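Side-chain contact in Ral guanine nucleotide dissociation stimulator-like 2 (Mus musculus, PDB 4JGW), which probably acts as a guanine nucleotide exchange factor for small G proteins and associates with GTP-bound Rap 1A and H-Ras in vitro: residues S405-E410 with F416-K421. Numbering follows the deposited sequence.
Sequences SKDELE and FDKRRK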
loop_
_atom_site.group_PDB
_atom_site.type_symbol
_atom_site.label_atom_id
_atom_site.label_comp_id
_atom_site.label_asym_id
_atom_site.label_seq_id
_atom_site.Cartn_x
_atom_site.Cartn_y
_atom_site.Cartn_z
ATOM N N SER A 405 16.805 -7.123 -5.820
ATOM C CA SER A 405 16.922 -6.613 -7.184
ATOM C C SER A 405 17.722 -5.317 -7.256
ATOM O O SER A 405 17.591 -4.444 -6.396
ATOM C CB SER A 405 15.536 -6.408 -7.797
ATOM O OG SER A 405 14.774 -7.601 -7.749
ATOM N N LYS A 406 18.542 -5.205 -8.297
ATOM C CA LYS A 406 19.383 -4.028 -8.515
ATOM C C LYS A 406 18.573 -2.884 -9.116
ATOM O O LYS A 406 17.699 -3.109 -9.956
ATOM C CB LYS A 406 20.558 -4.376 -9.438
ATOM C CG LYS A 406 21.476 -5.471 -8.906
ATOM C CD LYS A 406 22.480 -5.924 -9.956
ATOM C CE LYS A 406 23.437 -6.960 -9.384
ATOM N NZ LYS A 406 24.419 -7.439 -10.395
ATOM N N ASP A 407 18.865 -1.663 -8.672
ATOM C CA ASP A 407 18.233 -0.463 -9.212
ATOM C C ASP A 407 18.673 -0.227 -10.653
ATOM O O ASP A 407 17.845 -0.039 -11.547
ATOM C CB ASP A 407 18.576 0.761 -8.356
ATOM C CG ASP A 407 17.847 0.776 -7.022
ATOM O OD1 ASP A 407 16.835 0.057 -6.869
ATOM O OD2 ASP A 407 18.287 1.522 -6.122
ATOM N N GLU A 408 19.986 -0.240 -10.861
ATOM C CA GLU A 408 20.572 -0.048 -12.178
ATOM C C GLU A 408 21.445 -1.241 -12.546
ATOM O O GLU A 408 21.990 -1.917 -11.670
ATOM C CB GLU A 408 21.402 1.239 -12.216
ATOM C CG GLU A 408 20.589 2.527 -12.065
ATOM C CD GLU A 408 21.455 3.759 -11.822
ATOM O OE1 GLU A 408 22.679 3.702 -12.066
ATOM O OE2 GLU A 408 20.906 4.793 -11.388
ATOM N N LEU A 409 21.558 -1.504 -13.844
ATOM C CA LEU A 409 22.501 -2.494 -14.345
ATOM C C LEU A 409 23.878 -1.843 -14.474
ATOM O O LEU A 409 24.000 -0.618 -14.372
ATOM C CB LEU A 409 22.035 -3.061 -15.693
ATOM C CG LEU A 409 20.694 -3.803 -15.771
ATOM C CD1 LEU A 409 20.374 -4.156 -17.217
ATOM C CD2 LEU A 409 20.680 -5.059 -14.898
ATOM N N GLU A 410 24.905 -2.660 -14.699
ATOM C CA GLU A 410 26.290 -2.176 -14.811
ATOM C C GLU A 410 26.451 -1.006 -15.785
ATOM O O GLU A 410 27.172 -0.047 -15.497
ATOM C CB GLU A 410 27.233 -3.321 -15.189
ATOM C CG GLU A 410 27.351 -4.405 -14.121
ATOM C CD GLU A 410 28.379 -5.469 -14.463
ATOM O OE1 GLU A 410 29.481 -5.114 -14.944
ATOM O OE2 GLU A 410 28.087 -6.665 -14.239
ATOM N N PHE A 416 14.283 -2.066 -15.192
ATOM C CA PHE A 416 12.833 -1.900 -15.133
ATOM C C PHE A 416 12.089 -3.153 -14.676
ATOM O O PHE A 416 10.975 -3.054 -14.164
ATOM C CB PHE A 416 12.265 -1.371 -16.454
ATOM C CG PHE A 416 10.946 -0.660 -16.299
ATOM C CD1 PHE A 416 10.904 0.674 -15.904
ATOM C CD2 PHE A 416 9.745 -1.328 -16.535
ATOM C CE1 PHE A 416 9.687 1.337 -15.751
ATOM C CE2 PHE A 416 8.525 -0.678 -16.382
ATOM C CZ PHE A 416 8.495 0.660 -15.993
ATOM N N ASP A 417 12.711 -4.320 -14.852
ATOM C CA ASP A 417 12.174 -5.578 -14.326
ATOM C C ASP A 417 11.807 -5.442 -12.849
ATOM O O ASP A 417 10.738 -5.887 -12.426
ATOM C CB ASP A 417 13.179 -6.720 -14.510
ATOM C CG ASP A 417 13.257 -7.215 -15.947
ATOM O OD1 ASP A 417 12.490 -6.725 -16.804
ATOM O OD2 ASP A 417 14.089 -8.104 -16.216
ATOM N N LYS A 418 12.697 -4.816 -12.081
ATOM C CA LYS A 418 12.463 -4.532 -10.665
ATOM C C LYS A 418 11.157 -3.762 -10.465
ATOM O O LYS A 418 10.378 -4.073 -9.562
ATOM C CB LYS A 418 13.643 -3.741 -10.078
ATOM C CG LYS A 418 13.481 -3.367 -8.609
ATOM C CD LYS A 418 14.761 -2.796 -8.021
ATOM C CE LYS A 418 14.592 -2.539 -6.529
ATOM N NZ LYS A 418 15.888 -2.299 -5.838
ATOM N N ARG A 419 10.925 -2.771 -11.324
ATOM C CA ARG A 419 9.757 -1.892 -11.215
ATOM C C ARG A 419 8.448 -2.600 -11.568
ATOM O O ARG A 419 7.391 -2.262 -11.029
ATOM C CB ARG A 419 9.938 -0.631 -12.071
ATOM C CG ARG A 419 11.234 0.139 -11.807
ATOM C CD ARG A 419 11.400 0.486 -10.332
ATOM N NE ARG A 419 12.774 0.859 -10.002
ATOM C CZ ARG A 419 13.245 0.991 -8.764
ATOM N NH1 ARG A 419 12.459 0.775 -7.716
ATOM N NH2 ARG A 419 14.509 1.336 -8.570
ATOM N N ARG A 420 8.528 -3.577 -12.473
ATOM C CA ARG A 420 7.373 -4.399 -12.837
ATOM C C ARG A 420 6.949 -5.278 -11.670
ATOM O O ARG A 420 5.756 -5.416 -11.386
ATOM C CB ARG A 420 7.691 -5.278 -14.049
ATOM C CG ARG A 420 7.729 -4.533 -15.363
ATOM C CD ARG A 420 8.001 -5.469 -16.532
ATOM N NE ARG A 420 8.442 -4.702 -17.691
ATOM C CZ ARG A 420 7.638 -4.207 -18.624
ATOM N NH1 ARG A 420 6.324 -4.415 -18.566
ATOM N NH2 ARG A 420 8.153 -3.506 -19.624
ATOM N N LYS A 421 7.941 -5.873 -11.007
ATOM C CA LYS A 421 7.722 -6.725 -9.842
ATOM C C LYS A 421 7.172 -5.909 -8.675
ATOM O O LYS A 421 6.364 -6.404 -7.887
ATOM C CB LYS A 421 9.022 -7.423 -9.435
ATOM C CG LYS A 421 9.585 -8.370 -10.486
ATOM C CD LYS A 421 10.877 -9.016 -10.011
ATOM C CE LYS A 421 11.574 -9.753 -11.149
ATOM N NZ LYS A 421 12.716 -10.571 -10.654
#
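Asp-407 reaches Lys-418 and Arg-419 with a single carboxylate oxygen, forming a small salt-bridge network; the short aspartate side chain can present one oxygen to both cations from the loop. Asp-407 OD1 lies 2.7 Å from Lys-418 NZ, which meets it on the syn side but 34° out of the carboxylate plane. Asp-407 OD1 also receives a weak, bent bond from Arg-419 NH2 at 3.2 Å. The carboxylate and guanidinium planes are 29° apart. The stronger polar partner of Arg-419 is Glu-422, three residues further along the helix, bridged through the other terminal nitrogen, NH1; arginine suits the place because it can serve both acids. A bend at chi2 turns the guanidinium back over Lys-418, with Lys-418 CD 4.1 Å above the plane of the Arg-419 guanidinium, over its centre.

In the RasGEF domain, the loop 405-410 leaves helix 392-404 and leads through the short strand 414-415 into helix 416-436, so the contact ties the end of one helix to the beginning of the next.

The ammonium of Lys-418 also donates a hydrogen bond to a neutral backbone acceptor: Lys-418 NZ lies 2.8 Å from Ser-405 O, above the carbonyl plane. It forms a further salt bridge with Asp-402 on the preceding helix; the two carboxylates probably balance the charge of this buried lysine and favour its protonated form.

Apolar contact comes from the lysine's shaft. With CG anti to the backbone N (chi1 179°) and the chain extended beyond it, Lys-418 lies across the loop, its CD 3.7 Å from Ser-405 CB. Serine's small side chain permits this close approach, while its OG bonds weakly back to Leu-401 O. Lys-418 CD also makes van der Waals contact with the carbonyl oxygen of Lys-406.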